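PDB 4MZD: nisin leader peptide-processing serine protease NisP from Lactococcus lactis subsp. lactis, which probably acts as a subtilisin-like serine endopeptidase that removes the leader peptide from the nisin precursor during biosynthesis of this antibiotic. Local coordinates for residues G213-G218 with R265-K270; Q254-M259 with P272-D277. One frame throughout, in Å; residues are numbered along the deposited sequence. Where two conformers were deposited one is given.

In the fold
Both contacts lie in the subtilisin-like protease part of NisP and on the same side of its centre, with their own centres about 13 Å apart. Their segments alternate along the chain: 213-218, then 254-259, then 265-270, then 272-277. Contact 2 is buried, where the start of helix 256-264 packs on strand 275-278, which pairs antiparallel with strand 200-210 of the main sheet. Contact 1 is at the surface, where the loop after that helix meets strand 214-215. The chain after strand 200-210 is thus tied to the helix-to-strand connection. Contact 1 is away from the predicted charge relay residues. In contact 2, the side chain of Asp277 is about 11 Å from that of Ser353.

Contact 1 of 2, residues G213-G218 with R265-K270; sequences GSYDDG and RFRSIK
Tyr215 and Arg267 both carry CG beside the backbone N, with chi1 of -64° and -59°, and their long side chains meet in an oblique crossing. They meet at a single antiparallel beta bridge on the surface of the subtilisin-like fold. The bridge is Tyr215 with Ile269, a non-hydrogen-bonded pair with side chains that diverge. The arginine chain is extended from CG to NE, so that Arg267 NH1 donates a hydrogen bond to Tyr215 OH at 2.8 Å. The hydroxyl oxygen lies at the guanidinium edge, close to its plane, while the ring itself is turned 47° from that plane. Arg267 CD approaches Tyr215 CE1 obliquely at 3.6 Å. Ile269 CG1 meets the same ring carbon at 3.8 Å, also obliquely. Tyr215 OH is also hydrogen-bonded to Asp221, its stronger partner. Arg267 NE and NH2 bond to the carbonyl oxygens of Asn480 and Tyr208. The guanidinium is therefore held along several of its N-H groups.

Two backbone bonds flank the bridge. Lys270 N donates to Ser214 O at 2.9 Å, and Asp216 N donates to Ser268 O at 3.0 Å. That same Ser268 oxygen also sits at the edge of the tyrosine ring, near its plane. The type I beta turn from Tyr215 to Gly218 starts at the bridge residue itself. The side chain of Lys270 bends at chi3 and chi4 and reaches back to this turn, but the position of its amine is uncertain. The Asp216 carboxylate reaches Ser268, with OD2 3.3 Å from CB. A water can bridge the two sides, though it has more acceptors in reach than protons to give. It lies 3.2 Å from both Asp216 OD1 and Ile269 O.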
# COMPACT_ATOMS: atom_id res chain seq x y z
N GLY A 213 22.53 -16.26 3.22
CA GLY A 213 23.41 -16.36 2.08
C GLY A 213 24.28 -15.12 1.95
O GLY A 213 24.50 -14.40 2.93
N SER A 214 24.80 -14.88 0.76
CA SER A 214 25.72 -13.77 0.56
C SER A 214 25.74 -13.26 -0.86
O SER A 214 25.59 -14.02 -1.82
CB SER A 214 27.13 -14.16 0.99
OG SER A 214 27.61 -15.24 0.21
N TYR A 215 25.92 -11.95 -0.99
CA TYR A 215 26.24 -11.34 -2.27
C TYR A 215 27.75 -11.45 -2.49
O TYR A 215 28.48 -11.95 -1.63
CB TYR A 215 25.81 -9.89 -2.28
CG TYR A 215 24.32 -9.69 -2.14
CD1 TYR A 215 23.48 -9.83 -3.24
CD2 TYR A 215 23.74 -9.36 -0.92
CE1 TYR A 215 22.12 -9.64 -3.13
CE2 TYR A 215 22.38 -9.17 -0.80
CZ TYR A 215 21.57 -9.31 -1.91
OH TYR A 215 20.20 -9.11 -1.84
N ASP A 216 28.23 -10.96 -3.63
CA ASP A 216 29.65 -11.03 -3.94
C ASP A 216 30.50 -10.38 -2.85
O ASP A 216 31.65 -10.79 -2.64
CB ASP A 216 29.95 -10.38 -5.30
CG ASP A 216 29.59 -11.28 -6.47
OD1 ASP A 216 29.28 -12.47 -6.24
OD2 ASP A 216 29.65 -10.81 -7.62
N ASP A 217 29.96 -9.38 -2.16
CA ASP A 217 30.73 -8.67 -1.14
C ASP A 217 30.75 -9.40 0.20
O ASP A 217 31.32 -8.91 1.17
CB ASP A 217 30.25 -7.22 -0.98
CG ASP A 217 28.85 -7.11 -0.39
OD1 ASP A 217 28.28 -8.13 0.03
OD2 ASP A 217 28.33 -5.97 -0.34
N GLY A 218 30.11 -10.56 0.26
CA GLY A 218 30.14 -11.39 1.46
C GLY A 218 29.03 -11.11 2.46
O GLY A 218 28.90 -11.83 3.45
N ARG A 265 18.89 -10.79 -11.75
CA ARG A 265 18.79 -9.83 -12.84
C ARG A 265 19.32 -8.46 -12.41
O ARG A 265 19.70 -7.65 -13.26
CB ARG A 265 17.33 -9.68 -13.29
CG ARG A 265 16.67 -10.94 -13.82
CD ARG A 265 15.20 -10.68 -14.11
NE ARG A 265 15.02 -9.53 -14.99
CZ ARG A 265 13.89 -8.84 -15.10
NH1 ARG A 265 12.82 -9.17 -14.39
NH2 ARG A 265 13.83 -7.80 -15.92
N PHE A 266 19.35 -8.22 -11.10
CA PHE A 266 19.58 -6.87 -10.57
C PHE A 266 20.69 -6.77 -9.53
O PHE A 266 21.04 -5.67 -9.11
CB PHE A 266 18.29 -6.34 -9.94
CG PHE A 266 17.09 -6.43 -10.84
CD1 PHE A 266 16.95 -5.58 -11.92
CD2 PHE A 266 16.10 -7.37 -10.60
CE1 PHE A 266 15.85 -5.67 -12.75
CE2 PHE A 266 15.00 -7.46 -11.43
CZ PHE A 266 14.87 -6.61 -12.50
N ARG A 267 21.21 -7.92 -9.10
CA ARG A 267 22.17 -7.96 -8.00
C ARG A 267 23.19 -9.04 -8.27
O ARG A 267 22.98 -9.90 -9.12
CB ARG A 267 21.46 -8.28 -6.68
CG ARG A 267 20.39 -7.28 -6.30
CD ARG A 267 19.75 -7.61 -4.98
NE ARG A 267 18.53 -6.83 -4.83
CZ ARG A 267 17.70 -6.89 -3.79
NH1 ARG A 267 17.95 -7.69 -2.77
NH2 ARG A 267 16.60 -6.13 -3.79
N SER A 268 24.29 -9.00 -7.52
CA SER A 268 25.37 -9.97 -7.67
C SER A 268 25.37 -10.96 -6.51
O SER A 268 25.91 -10.67 -5.44
CB SER A 268 26.71 -9.26 -7.76
OG SER A 268 26.71 -8.28 -8.79
N ILE A 269 24.76 -12.12 -6.72
CA ILE A 269 24.57 -13.11 -5.66
C ILE A 269 25.63 -14.20 -5.72
O ILE A 269 25.90 -14.77 -6.78
CB ILE A 269 23.16 -13.73 -5.74
CG1 ILE A 269 22.10 -12.65 -5.51
CG2 ILE A 269 23.02 -14.88 -4.75
CD1 ILE A 269 20.67 -13.11 -5.75
N LYS A 270 26.24 -14.49 -4.57
CA LYS A 270 27.30 -15.49 -4.49
C LYS A 270 26.77 -16.81 -3.94
O LYS A 270 26.94 -17.87 -4.55
CB LYS A 270 28.44 -14.99 -3.60
CG LYS A 270 29.61 -15.96 -3.52
CD LYS A 270 30.36 -15.86 -2.20
CE LYS A 270 31.17 -14.57 -2.10
NZ LYS A 270 30.31 -13.38 -1.88
O HOH W 1 27.45 -12.86 -8.83

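Contact 2 of 2, residues Q254-M259 with P272-D277; sequences QDNQTM and PGKVVD
Asn256 meets the backbone of Gly273 and Val275 with both ends of its amide. The residue opens helix 256-264, which packs on strand 275-278 of the subtilisin-like core. Asn256 OD1 accepts from Val275 N at 2.9 Å, in the carbonyl plane and on a lone pair, with a nearly straight N-H line of 173°. Asn256 ND2 donates to Gly273 O, also at 2.9 Å. Gly273 O lies in the plane of the asparagine amide, but ND2 stands above the plane of the glycine carbonyl. The two bonds fix the rotation of the amide. A water donates to Asn256 OD1 and accepts from Lys274 NZ, both at 2.8 Å.

One helical turn on, Met259 crosses Val275, with CB to CB at 3.9 Å. In one of the two Met259 conformers, the bend at chi3 (93°) brings Met259 CE to Val275 CG1 at 3.9 Å. Tyr208 adds to the packing round Met259, and Ile260 and Leu263 cover Val275 from the same helix.

Further out, on the strand side, Lys274 N bonds to Ser212. On the helix side, Asp255 is the N-cap, and its OD1 takes a weak bond from Thr258 N at 3.3 Å.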
# COMPACT_ATOMS: atom_id res chain seq x y z
N GLN A 254 6.74 -17.62 -1.81
CA GLN A 254 7.16 -18.86 -1.18
C GLN A 254 8.09 -19.68 -2.07
O GLN A 254 8.67 -20.66 -1.62
CB GLN A 254 5.95 -19.71 -0.79
CG GLN A 254 5.20 -19.17 0.42
CD GLN A 254 4.31 -20.22 1.05
OE1 GLN A 254 3.23 -20.52 0.55
NE2 GLN A 254 4.77 -20.79 2.16
N ASP A 255 8.23 -19.27 -3.33
CA ASP A 255 9.08 -19.98 -4.27
C ASP A 255 10.44 -19.30 -4.28
O ASP A 255 10.68 -18.39 -5.08
CB ASP A 255 8.45 -19.98 -5.67
CG ASP A 255 9.25 -20.79 -6.68
OD1 ASP A 255 10.43 -21.11 -6.41
OD2 ASP A 255 8.70 -21.11 -7.75
N ASN A 256 11.31 -19.72 -3.38
CA ASN A 256 12.56 -18.99 -3.20
C ASN A 256 13.47 -18.98 -4.42
O ASN A 256 14.11 -17.98 -4.70
CB ASN A 256 13.33 -19.46 -1.96
CG ASN A 256 14.25 -18.39 -1.43
OD1 ASN A 256 13.80 -17.37 -0.94
ND2 ASN A 256 15.55 -18.61 -1.55
N GLN A 257 13.52 -20.09 -5.16
CA GLN A 257 14.40 -20.14 -6.31
C GLN A 257 13.99 -19.11 -7.36
O GLN A 257 14.84 -18.48 -7.99
CB GLN A 257 14.45 -21.54 -6.93
CG GLN A 257 15.44 -21.63 -8.08
CD GLN A 257 16.86 -21.34 -7.65
OE1 GLN A 257 17.40 -22.01 -6.77
NE2 GLN A 257 17.47 -20.33 -8.25
N THR A 258 12.69 -18.94 -7.54
CA THR A 258 12.19 -17.97 -8.49
C THR A 258 12.53 -16.55 -8.05
O THR A 258 12.84 -15.69 -8.88
CB THR A 258 10.68 -18.13 -8.72
OG1 THR A 258 10.44 -19.38 -9.40
CG2 THR A 258 10.13 -16.99 -9.57
N MET A 259 12.49 -16.30 -6.75
CA MET A 259 12.86 -14.98 -6.22
C MET A 259 14.36 -14.73 -6.36
O MET A 259 14.79 -13.61 -6.62
CB MET A 259 12.43 -14.83 -4.76
CG MET A 259 10.92 -14.83 -4.55
SD MET A 259 10.42 -14.40 -2.86
CE MET A 259 10.16 -12.63 -2.98
N PRO A 272 23.09 -18.15 -2.68
CA PRO A 272 21.67 -17.79 -2.53
C PRO A 272 21.17 -18.04 -1.12
O PRO A 272 21.51 -19.05 -0.50
CB PRO A 272 20.97 -18.73 -3.51
CG PRO A 272 22.02 -19.13 -4.50
CD PRO A 272 23.30 -19.17 -3.72
N GLY A 273 20.38 -17.11 -0.63
CA GLY A 273 19.74 -17.25 0.66
C GLY A 273 18.25 -16.98 0.56
O GLY A 273 17.69 -16.85 -0.54
N LYS A 274 17.59 -16.90 1.71
CA LYS A 274 16.16 -16.63 1.77
C LYS A 274 15.84 -15.21 1.32
O LYS A 274 16.43 -14.25 1.81
CB LYS A 274 15.65 -16.84 3.20
CG LYS A 274 14.18 -16.51 3.41
CD LYS A 274 13.25 -17.45 2.66
CE LYS A 274 11.79 -17.13 2.97
NZ LYS A 274 10.84 -18.10 2.36
N VAL A 275 14.90 -15.09 0.38
CA VAL A 275 14.44 -13.79 -0.08
C VAL A 275 13.06 -13.51 0.48
O VAL A 275 12.19 -14.38 0.48
CB VAL A 275 14.38 -13.73 -1.62
CG1 VAL A 275 13.98 -12.33 -2.08
CG2 VAL A 275 15.72 -14.14 -2.21
N VAL A 276 12.87 -12.28 0.97
CA VAL A 276 11.57 -11.83 1.45
C VAL A 276 11.17 -10.52 0.77
O VAL A 276 12.02 -9.74 0.34
CB VAL A 276 11.56 -11.67 2.99
CG1 VAL A 276 11.90 -12.99 3.66
CG2 VAL A 276 12.52 -10.58 3.43
N ASP A 277 9.86 -10.31 0.70
CA ASP A 277 9.22 -9.09 0.21
C ASP A 277 8.90 -8.29 1.47
O ASP A 277 8.03 -8.68 2.25
CB ASP A 277 7.96 -9.51 -0.57
CG ASP A 277 7.33 -8.38 -1.37
OD1 ASP A 277 7.66 -7.20 -1.13
OD2 ASP A 277 6.46 -8.68 -2.23
O HOH W 2 11.03 -17.62 -0.42